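PDB 6D1P: glycosyl hydrolases family 2, sugar binding domain protein from Bacteroides uniformis str. 3978 T3 ii, which probably hydrolyses O-glycosidic bonds, acting as a gut bacterial beta-glucuronidase of glycoside hydrolase family 2. Local coordinates for residues F308-K313 with R507-E512; Q402-L407 with G448-L453; R461-R466 with D473-Y478. All blocks are in the same frame, centred on the assembly; numbering follows the deposited sequence.

Interaction 1. Residues F308-K313 with R507-E512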
loop_
_atom_site.group_PDB
_atom_site.type_symbol
_atom_site.label_atom_id
_atom_site.label_comp_id
_atom_site.label_asym_id
_atom_site.label_seq_id
_atom_site.Cartn_x
_atom_site.Cartn_y
_atom_site.Cartn_z
ATOM N N PHE A 308 -0.958 22.719 -44.274
ATOM C CA PHE A 308 -2.275 22.435 -43.743
ATOM C C PHE A 308 -2.921 23.739 -43.326
ATOM O O PHE A 308 -2.247 24.743 -43.095
ATOM C CB PHE A 308 -2.220 21.434 -42.573
ATOM C CG PHE A 308 -1.562 21.973 -41.336
ATOM C CD1 PHE A 308 -2.323 22.543 -40.320
ATOM C CD2 PHE A 308 -0.185 21.896 -41.176
ATOM C CE1 PHE A 308 -1.721 23.031 -39.151
ATOM C CE2 PHE A 308 0.428 22.387 -40.027
ATOM C CZ PHE A 308 -0.346 22.950 -39.007
ATOM N N ARG A 309 -4.243 23.694 -43.216
ATOM C CA ARG A 309 -5.053 24.889 -43.059
ATOM C C ARG A 309 -6.391 24.472 -42.475
ATOM O O ARG A 309 -7.019 23.527 -42.966
ATOM C CB ARG A 309 -5.223 25.599 -44.428
ATOM C CG ARG A 309 -6.371 26.596 -44.531
ATOM C CD ARG A 309 -6.307 27.415 -45.851
ATOM N NE ARG A 309 -6.829 26.706 -47.025
ATOM C CZ ARG A 309 -8.110 26.714 -47.382
ATOM N NH1 ARG A 309 -8.989 27.389 -46.653
ATOM N NH2 ARG A 309 -8.514 26.045 -48.455
ATOM N N PHE A 310 -6.805 25.152 -41.416
ATOM C CA PHE A 310 -8.154 25.031 -40.893
ATOM C C PHE A 310 -8.950 26.214 -41.413
ATOM O O PHE A 310 -8.628 27.368 -41.097
ATOM C CB PHE A 310 -8.162 24.999 -39.365
ATOM C CG PHE A 310 -7.522 23.770 -38.782
ATOM C CD1 PHE A 310 -8.282 22.633 -38.529
ATOM C CD2 PHE A 310 -6.169 23.747 -38.501
ATOM C CE1 PHE A 310 -7.703 21.493 -38.009
ATOM C CE2 PHE A 310 -5.581 22.610 -37.962
ATOM C CZ PHE A 310 -6.347 21.483 -37.724
ATOM N N GLU A 311 -9.973 25.931 -42.221
ATOM C CA GLU A 311 -10.745 26.986 -42.866
ATOM C C GLU A 311 -11.790 27.523 -41.898
ATOM O O GLU A 311 -12.490 26.753 -41.227
ATOM C CB GLU A 311 -11.412 26.471 -44.154
ATOM C CG GLU A 311 -11.921 27.570 -45.124
ATOM C CD GLU A 311 -12.306 27.036 -46.523
ATOM O OE1 GLU A 311 -13.115 26.083 -46.637
ATOM O OE2 GLU A 311 -11.796 27.580 -47.528
ATOM N N GLU A 312 -11.883 28.851 -41.828
ATOM C CA GLU A 312 -12.886 29.502 -40.999
ATOM C C GLU A 312 -14.277 29.067 -41.420
ATOM O O GLU A 312 -14.641 29.183 -42.591
ATOM C CB GLU A 312 -12.736 31.009 -41.112
ATOM C CG GLU A 312 -13.690 31.796 -40.244
ATOM C CD GLU A 312 -13.163 33.189 -39.995
ATOM O OE1 GLU A 312 -12.181 33.564 -40.674
ATOM O OE2 GLU A 312 -13.700 33.891 -39.113
ATOM N N LYS A 313 -15.046 28.530 -40.473
ATOM C CA LYS A 313 -16.369 27.968 -40.756
ATOM C C LYS A 313 -16.316 26.865 -41.808
ATOM O O LYS A 313 -17.338 26.532 -42.426
ATOM C CB LYS A 313 -17.358 29.063 -41.194
ATOM C CG LYS A 313 -17.619 30.161 -40.193
ATOM C CD LYS A 313 -18.391 29.639 -38.986
ATOM C CE LYS A 313 -18.665 30.728 -37.964
ATOM N NZ LYS A 313 -19.355 30.148 -36.780
ATOM N N ARG A 507 -13.248 27.982 -35.874
ATOM C CA ARG A 507 -12.652 26.774 -36.435
ATOM C C ARG A 507 -12.992 25.618 -35.515
ATOM O O ARG A 507 -12.607 25.624 -34.336
ATOM C CB ARG A 507 -11.139 26.920 -36.590
ATOM C CG ARG A 507 -10.754 27.871 -37.676
ATOM C CD ARG A 507 -9.290 28.198 -37.614
ATOM N NE ARG A 507 -8.869 28.931 -38.806
ATOM C CZ ARG A 507 -8.984 30.252 -38.962
ATOM N NH1 ARG A 507 -9.516 31.003 -38.001
ATOM N NH2 ARG A 507 -8.566 30.824 -40.090
ATOM N N PHE A 508 -13.716 24.639 -36.054
ATOM C CA PHE A 508 -14.335 23.578 -35.279
ATOM C C PHE A 508 -13.626 22.255 -35.531
ATOM O O PHE A 508 -13.211 21.963 -36.659
ATOM C CB PHE A 508 -15.812 23.458 -35.637
ATOM C CG PHE A 508 -16.514 22.269 -35.024
ATOM C CD1 PHE A 508 -16.500 21.035 -35.653
ATOM C CD2 PHE A 508 -17.237 22.406 -33.847
ATOM C CE1 PHE A 508 -17.168 19.950 -35.113
ATOM C CE2 PHE A 508 -17.914 21.333 -33.303
ATOM C CZ PHE A 508 -17.875 20.095 -33.937
ATOM N N LEU A 509 -13.518 21.447 -34.481
ATOM C CA LEU A 509 -12.958 20.111 -34.587
ATOM C C LEU A 509 -13.620 19.283 -33.505
ATOM O O LEU A 509 -13.628 19.699 -32.343
ATOM C CB LEU A 509 -11.439 20.155 -34.412
ATOM C CG LEU A 509 -10.649 18.856 -34.522
ATOM C CD1 LEU A 509 -11.039 18.089 -35.787
ATOM C CD2 LEU A 509 -9.158 19.170 -34.515
ATOM N N HIS A 510 -14.216 18.152 -33.868
ATOM C CA HIS A 510 -14.957 17.383 -32.876
ATOM C C HIS A 510 -14.008 16.402 -32.182
ATOM O O HIS A 510 -13.708 15.329 -32.703
ATOM C CB HIS A 510 -16.149 16.673 -33.497
ATOM C CG HIS A 510 -16.986 15.944 -32.496
ATOM N ND1 HIS A 510 -18.264 15.509 -32.766
ATOM C CD2 HIS A 510 -16.719 15.560 -31.222
ATOM C CE1 HIS A 510 -18.751 14.892 -31.704
ATOM N NE2 HIS A 510 -17.831 14.902 -30.756
ATOM N N ALA A 511 -13.547 16.766 -30.993
ATOM C CA ALA A 511 -12.718 15.886 -30.170
ATOM C C ALA A 511 -13.602 15.207 -29.133
ATOM O O ALA A 511 -14.242 15.890 -28.322
ATOM C CB ALA A 511 -11.592 16.660 -29.485
ATOM N N GLU A 512 -13.650 13.870 -29.199
ATOM C CA GLU A 512 -14.276 12.943 -28.257
ATOM C C GLU A 512 -15.729 12.692 -28.631
ATOM O O GLU A 512 -16.532 13.625 -28.682
ATOM C CB GLU A 512 -14.174 13.421 -26.792
ATOM C CG GLU A 512 -12.752 13.579 -26.298
ATOM C CD GLU A 512 -12.649 13.715 -24.762
ATOM O OE1 GLU A 512 -13.553 13.231 -24.047
ATOM O OE2 GLU A 512 -11.670 14.335 -24.282
HETATM O O HOH W 1 -9.306 34.076 -39.995
#
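Phe310 and Arg507 make the tight part of this contact, where Arg507 meets Phe310 with both an apolar methylene and a polar N-H. The methylene CD of Arg507 lies 3.8 Å from CB of Phe310, while the next atom, NE, donates a hydrogen bond of 2.8 Å to the carbonyl O of Phe310. The bond is moderately bent (151°), and the donor stands above the carbonyl plane. An extended chain from CG to NE carries the guanidinium past the phenylalanine to this oxygen. Deeper in, Phe310 CE1 approaches Leu509 CD2 at 4.4 Å. The ring also rests on Leu422 and Val477, so that Phe310, from the strand 308-310 that pairs antiparallel with strand 316-318, covers the amino-terminal ends of the TIM-barrel strands 420-432 and 477-479; a large apolar residue suits that place. Toward solvent the fit loosens. The backbone N of Glu312 sits over one face of the Arg507 guanidinium, and Glu312 OE1 stays 4.6 Å from NH1, well out of its plane, so any attraction is probably between the charges alone, with no N-H directed at the oxygen. A water bridges them instead, donating to Glu312 OE1 at 3.0 Å and accepting a weak bond of 3.3 Å from Arg507 NH2. Glu311 points its CB away from Arg507, its carboxylate taken by Tyr317 OH and by a nearly straight salt bridge from Arg309 NH1 to OE2 (2.9 Å).

Interaction 2. Residues Q402-L407 with G448-L453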
loop_
_atom_site.group_PDB
_atom_site.type_symbol
_atom_site.label_atom_id
_atom_site.label_comp_id
_atom_site.label_asym_id
_atom_site.label_seq_id
_atom_site.Cartn_x
_atom_site.Cartn_y
_atom_site.Cartn_z
ATOM N N GLN A 402 4.176 25.250 -13.855
ATOM C CA GLN A 402 4.281 23.906 -14.407
ATOM C C GLN A 402 3.608 23.838 -15.775
ATOM O O GLN A 402 4.138 23.224 -16.705
ATOM C CB GLN A 402 3.686 22.862 -13.446
ATOM C CG GLN A 402 3.664 21.455 -14.080
ATOM C CD GLN A 402 2.942 20.401 -13.249
ATOM O OE1 GLN A 402 2.340 20.701 -12.212
ATOM N NE2 GLN A 402 3.013 19.154 -13.696
ATOM N N ALA A 403 2.465 24.501 -15.928
ATOM C CA ALA A 403 1.803 24.526 -17.229
ATOM C C ALA A 403 2.645 25.262 -18.270
ATOM O O ALA A 403 2.816 24.774 -19.399
ATOM C CB ALA A 403 0.416 25.157 -17.096
ATOM N N ARG A 404 3.207 26.422 -17.904
ATOM C CA ARG A 404 4.090 27.118 -18.837
ATOM C C ARG A 404 5.299 26.259 -19.174
ATOM O O ARG A 404 5.724 26.194 -20.336
ATOM C CB ARG A 404 4.557 28.450 -18.258
ATOM C CG ARG A 404 3.458 29.411 -17.885
ATOM C CD ARG A 404 4.046 30.566 -17.077
ATOM N NE ARG A 404 3.059 31.582 -16.733
ATOM C CZ ARG A 404 2.764 31.956 -15.489
ATOM N NH1 ARG A 404 3.389 31.408 -14.436
ATOM N NH2 ARG A 404 1.843 32.900 -15.293
ATOM N N ARG A 405 5.860 25.579 -18.168
ATOM C CA ARG A 405 7.028 24.748 -18.416
ATOM C C ARG A 405 6.686 23.555 -19.299
ATOM O O ARG A 405 7.452 23.212 -20.210
ATOM C CB ARG A 405 7.616 24.270 -17.090
ATOM C CG ARG A 405 8.911 23.499 -17.225
ATOM C CD ARG A 405 9.518 23.238 -15.838
ATOM N NE ARG A 405 8.695 22.346 -15.026
ATOM C CZ ARG A 405 7.997 22.728 -13.959
ATOM N NH1 ARG A 405 8.038 23.995 -13.570
ATOM N NH2 ARG A 405 7.276 21.837 -13.264
ATOM N N MET A 406 5.556 22.894 -19.047
ATOM C CA MET A 406 5.260 21.705 -19.841
ATOM C C MET A 406 4.854 22.085 -21.264
ATOM O O MET A 406 5.226 21.397 -22.223
ATOM C CB MET A 406 4.197 20.853 -19.143
ATOM C CG MET A 406 4.717 20.243 -17.838
ATOM S SD MET A 406 3.615 19.057 -17.037
ATOM C CE MET A 406 3.901 17.566 -17.989
ATOM N N LEU A 407 4.126 23.193 -21.433
ATOM C CA LEU A 407 3.836 23.656 -22.787
ATOM C C LEU A 407 5.128 23.924 -23.542
ATOM O O LEU A 407 5.307 23.466 -24.678
ATOM C CB LEU A 407 2.962 24.907 -22.754
ATOM C CG LEU A 407 2.627 25.449 -24.139
ATOM C CD1 LEU A 407 1.918 24.410 -24.967
ATOM C CD2 LEU A 407 1.775 26.697 -23.999
ATOM N N GLY A 448 -5.294 32.659 -22.128
ATOM C CA GLY A 448 -4.803 33.570 -23.152
ATOM C C GLY A 448 -3.300 33.726 -23.113
ATOM O O GLY A 448 -2.663 33.876 -24.156
ATOM N N GLU A 449 -2.709 33.690 -21.914
ATOM C CA GLU A 449 -1.252 33.700 -21.811
ATOM C C GLU A 449 -0.648 32.462 -22.470
ATOM O O GLU A 449 0.373 32.551 -23.164
ATOM C CB GLU A 449 -0.821 33.779 -20.341
ATOM C CG GLU A 449 0.696 33.660 -20.147
ATOM C CD GLU A 449 1.155 33.603 -18.680
ATOM O OE1 GLU A 449 0.376 33.933 -17.755
ATOM O OE2 GLU A 449 2.328 33.237 -18.462
ATOM N N LEU A 450 -1.259 31.294 -22.238
ATOM C CA LEU A 450 -0.749 30.052 -22.813
ATOM C C LEU A 450 -0.884 30.056 -24.328
ATOM O O LEU A 450 0.042 29.651 -25.031
ATOM C CB LEU A 450 -1.470 28.837 -22.209
ATOM C CG LEU A 450 -1.102 28.464 -20.762
ATOM C CD1 LEU A 450 -1.955 27.279 -20.251
ATOM C CD2 LEU A 450 0.385 28.135 -20.624
ATOM N N HIS A 451 -2.011 30.539 -24.852
ATOM C CA HIS A 451 -2.144 30.629 -26.307
ATOM C C HIS A 451 -1.047 31.502 -26.913
ATOM O O HIS A 451 -0.436 31.129 -27.924
ATOM C CB HIS A 451 -3.522 31.161 -26.688
ATOM C CG HIS A 451 -3.634 31.542 -28.131
ATOM N ND1 HIS A 451 -3.936 30.632 -29.121
ATOM C CD2 HIS A 451 -3.462 32.734 -28.751
ATOM C CE1 HIS A 451 -3.958 31.252 -30.286
ATOM N NE2 HIS A 451 -3.680 32.528 -30.087
ATOM N N ASP A 452 -0.768 32.654 -26.293
ATOM C CA ASP A 452 0.271 33.538 -26.808
ATOM C C ASP A 452 1.643 32.894 -26.692
ATOM O O ASP A 452 2.501 33.083 -27.566
ATOM C CB ASP A 452 0.252 34.872 -26.063
ATOM C CG ASP A 452 -0.990 35.665 -26.330
ATOM O OD1 ASP A 452 -1.551 35.509 -27.418
ATOM O OD2 ASP A 452 -1.421 36.441 -25.456
ATOM N N LEU A 453 1.872 32.144 -25.613
ATOM C CA LEU A 453 3.157 31.479 -25.434
ATOM C C LEU A 453 3.392 30.454 -26.535
ATOM O O LEU A 453 4.488 30.384 -27.102
ATOM C CB LEU A 453 3.226 30.823 -24.047
ATOM C CG LEU A 453 4.477 30.030 -23.654
ATOM C CD1 LEU A 453 5.701 30.872 -23.877
ATOM C CD2 LEU A 453 4.436 29.549 -22.178
#
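Leucines fill the middle of this helix pair. CD2 of Leu407 comes down between the two leucines of the partner helix, 3.9 Å from CD2 of Leu450 and 4.3 Å from CD2 of Leu453, and it also presses against the backbone O of Leu450 at 3.6 Å. Leu407 and Leu450 cross obliquely, CD2 methyl against CD2 methyl. Leu407 and Leu453 hold CG anti to the backbone N, whereas Leu450 holds it anti to the carbonyl carbon, which probably helps the three side chains share one seam. Ala403, a turn before Leu407, turns its methyl to CD1 of Leu450 at 4.5 Å; its small size leaves the neighbouring leucine its place. The segment axes approach to 10.7 Å and run nearly parallel, crossing at -22°.

Arg404 makes the passage from the apolar centre to the charged edge. Its CB touches CD2 of Leu453 at 4.1 Å, and from there the extended chain reaches along the rim to Glu449, which it crosses at about a right angle. The grip is side-on: NE donates to Glu449 OE2 over a very short 2.5 Å, and NH2 donates almost straight (173°) to the syn lone pair of OE1 at 3.0 Å. With two nitrogens on two oxygens, and planes 27° apart, neither group can turn easily. NH1 of Arg404 is taken by Asn401.

Helices 397-414 and 440-457 are consecutive helices around the TIM barrel, joined through strand 420-432, whose Leu425 underlies Leu407; Phe446 and Ala454 of the second helix extend the seam at its two ends.

Interaction 3. Residues R461-R466 with D473-Y478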
loop_
_atom_site.group_PDB
_atom_site.type_symbol
_atom_site.label_atom_id
_atom_site.label_comp_id
_atom_site.label_asym_id
_atom_site.label_seq_id
_atom_site.Cartn_x
_atom_site.Cartn_y
_atom_site.Cartn_z
ATOM N N ARG A 461 2.063 26.225 -36.089
ATOM C CA ARG A 461 1.011 25.279 -35.733
ATOM C C ARG A 461 -0.127 25.996 -35.029
ATOM O O ARG A 461 0.021 27.126 -34.559
ATOM C CB ARG A 461 1.561 24.150 -34.870
ATOM C CG ARG A 461 2.565 23.269 -35.615
ATOM C CD ARG A 461 2.893 22.043 -34.795
ATOM N NE ARG A 461 3.812 21.116 -35.440
ATOM C CZ ARG A 461 5.119 21.321 -35.553
ATOM N NH1 ARG A 461 5.665 22.441 -35.109
ATOM N NH2 ARG A 461 5.877 20.404 -36.137
ATOM N N SER A 462 -1.278 25.338 -34.978
ATOM C CA SER A 462 -2.452 25.917 -34.339
ATOM C C SER A 462 -2.629 25.398 -32.911
ATOM O O SER A 462 -2.295 24.250 -32.597
ATOM C CB SER A 462 -3.718 25.635 -35.154
ATOM O OG SER A 462 -3.688 26.376 -36.356
ATOM N N THR A 463 -3.155 26.272 -32.050
ATOM C CA THR A 463 -3.558 25.905 -30.705
ATOM C C THR A 463 -4.999 25.420 -30.707
ATOM O O THR A 463 -5.828 25.864 -31.509
ATOM C CB THR A 463 -3.416 27.078 -29.732
ATOM O OG1 THR A 463 -4.336 28.108 -30.088
ATOM C CG2 THR A 463 -2.004 27.626 -29.743
ATOM N N ALA A 464 -5.284 24.480 -29.804
ATOM C CA ALA A 464 -6.629 23.971 -29.585
ATOM C C ALA A 464 -6.881 23.846 -28.079
ATOM O O ALA A 464 -5.940 23.816 -27.281
ATOM C CB ALA A 464 -6.826 22.612 -30.281
ATOM N N ILE A 465 -8.167 23.793 -27.696
ATOM C CA ILE A 465 -8.595 23.243 -26.409
ATOM C C ILE A 465 -9.902 22.496 -26.627
ATOM O O ILE A 465 -10.507 22.563 -27.697
ATOM C CB ILE A 465 -8.790 24.301 -25.301
ATOM C CG1 ILE A 465 -9.890 25.294 -25.705
ATOM C CG2 ILE A 465 -7.465 24.965 -24.933
ATOM C CD1 ILE A 465 -10.183 26.383 -24.675
ATOM N N ARG A 466 -10.343 21.795 -25.581
ATOM C CA ARG A 466 -11.586 21.033 -25.605
ATOM C C ARG A 466 -12.455 21.404 -24.407
ATOM O O ARG A 466 -11.984 21.391 -23.265
ATOM C CB ARG A 466 -11.331 19.510 -25.605
ATOM C CG ARG A 466 -12.644 18.725 -25.773
ATOM C CD ARG A 466 -12.551 17.215 -25.660
ATOM N NE ARG A 466 -13.904 16.688 -25.536
ATOM C CZ ARG A 466 -14.529 16.527 -24.377
ATOM N NH1 ARG A 466 -13.889 16.808 -23.253
ATOM N NH2 ARG A 466 -15.778 16.083 -24.335
ATOM N N ASP A 473 -13.031 31.300 -27.743
ATOM C CA ASP A 473 -12.609 32.318 -28.707
ATOM C C ASP A 473 -11.107 32.562 -28.696
ATOM O O ASP A 473 -10.608 33.259 -29.589
ATOM C CB ASP A 473 -13.314 33.650 -28.416
ATOM C CG ASP A 473 -13.099 34.117 -26.966
ATOM O OD1 ASP A 473 -13.507 33.375 -26.035
ATOM O OD2 ASP A 473 -12.503 35.203 -26.744
ATOM N N ILE A 474 -10.385 32.027 -27.707
ATOM C CA ILE A 474 -8.985 32.395 -27.520
ATOM C C ILE A 474 -8.086 31.635 -28.481
ATOM O O ILE A 474 -7.176 32.217 -29.076
ATOM C CB ILE A 474 -8.566 32.167 -26.055
ATOM C CG1 ILE A 474 -9.095 33.274 -25.150
ATOM C CG2 ILE A 474 -7.043 32.104 -25.928
ATOM C CD1 ILE A 474 -9.033 32.913 -23.658
ATOM N N VAL A 475 -8.318 30.334 -28.651
ATOM C CA VAL A 475 -7.416 29.465 -29.411
ATOM C C VAL A 475 -7.734 29.477 -30.900
ATOM O O VAL A 475 -8.740 30.053 -31.338
ATOM C CB VAL A 475 -7.494 28.019 -28.903
ATOM C CG1 VAL A 475 -7.090 27.942 -27.455
ATOM C CG2 VAL A 475 -8.915 27.492 -29.104
ATOM N N ASP A 476 -6.896 28.804 -31.691
ATOM C CA ASP A 476 -7.188 28.716 -33.116
ATOM C C ASP A 476 -8.321 27.731 -33.400
ATOM O O ASP A 476 -9.255 28.056 -34.135
ATOM C CB ASP A 476 -5.926 28.346 -33.877
ATOM C CG ASP A 476 -4.814 29.335 -33.640
ATOM O OD1 ASP A 476 -5.046 30.543 -33.891
ATOM O OD2 ASP A 476 -3.723 28.915 -33.194
ATOM N N VAL A 477 -8.280 26.534 -32.803
ATOM C CA VAL A 477 -9.250 25.487 -33.095
ATOM C C VAL A 477 -9.924 25.029 -31.805
ATOM O O VAL A 477 -9.269 24.841 -30.775
ATOM C CB VAL A 477 -8.589 24.301 -33.825
ATOM C CG1 VAL A 477 -9.629 23.259 -34.155
ATOM C CG2 VAL A 477 -7.891 24.778 -35.101
ATOM N N TYR A 478 -11.236 24.828 -31.867
ATOM C CA TYR A 478 -12.019 24.566 -30.675
ATOM C C TYR A 478 -12.866 23.314 -30.840
ATOM O O TYR A 478 -13.447 23.083 -31.908
ATOM C CB TYR A 478 -12.936 25.739 -30.331
ATOM C CG TYR A 478 -13.745 25.459 -29.101
ATOM C CD1 TYR A 478 -13.150 25.501 -27.856
ATOM C CD2 TYR A 478 -15.086 25.116 -29.182
ATOM C CE1 TYR A 478 -13.866 25.225 -26.712
ATOM C CE2 TYR A 478 -15.820 24.842 -28.038
ATOM C CZ TYR A 478 -15.188 24.896 -26.800
ATOM O OH TYR A 478 -15.866 24.631 -25.631
#
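Two neighbouring parallel strands of the TIM barrel, 462-466 and 477-479, pair here, joined by a connection that lacks the usual intervening helix. Thr463 and Asp476 start the pairing with a reciprocal grip. The backbone N of Thr463 donates to the anti lone pair of Asp476 OD2 (2.9 Å, 169°), while the backbone N of Asp476 donates to Thr463 OG1 at 3.1 Å. Aspartate and threonine suit these places because each offers a short side-chain acceptor to the other's amide. Strand pairing then follows: Val477 N donates to Thr463 O at 2.9 Å, nearly along the C=O axis, and Ile465 N reaches Val477 O in a weak bond of 3.4 Å. Ala464 and Val477 share one face of the sheet. On the other, Ile465 sets CG2 against Val475 CG1 (3.9 Å) and CG1 at the ring edge of Tyr478, 3.9 Å from CD1. An alanine in place of Asp476 would remove the acceptor for Thr463 N and would probably loosen the start of the pairing. Helix 440-457 packs over the Thr463 side, where His455 bonds Asp476 OD2 and His451 bonds Thr463 OG1; strand 420-432 runs parallel along the other edge of strand 462-466.

All three contacts belong to the TIM barrel, at different depths. Interaction 3 is the buried one, strand against strand, built on backbone pairing. Interaction 2 lies in the surrounding helical layer, with an apolar seam and a charged rim, and interaction 1 covers the amino-terminal ends of some barrel strands, grading from buried phenylalanine to a loose, water-linked pair of opposite charges. Interactions 1 and 3 share a sheet, their centres about 9 Å apart: Arg507 O probably accepts from Tyr478 N, and Leu509 packs on Val477. Interactions 2 and 3 touch through His451, on helix 440-457, which directly precedes strand 462-466. Interactions 1 and 2 do not touch; interaction 3 lies between as their common neighbour.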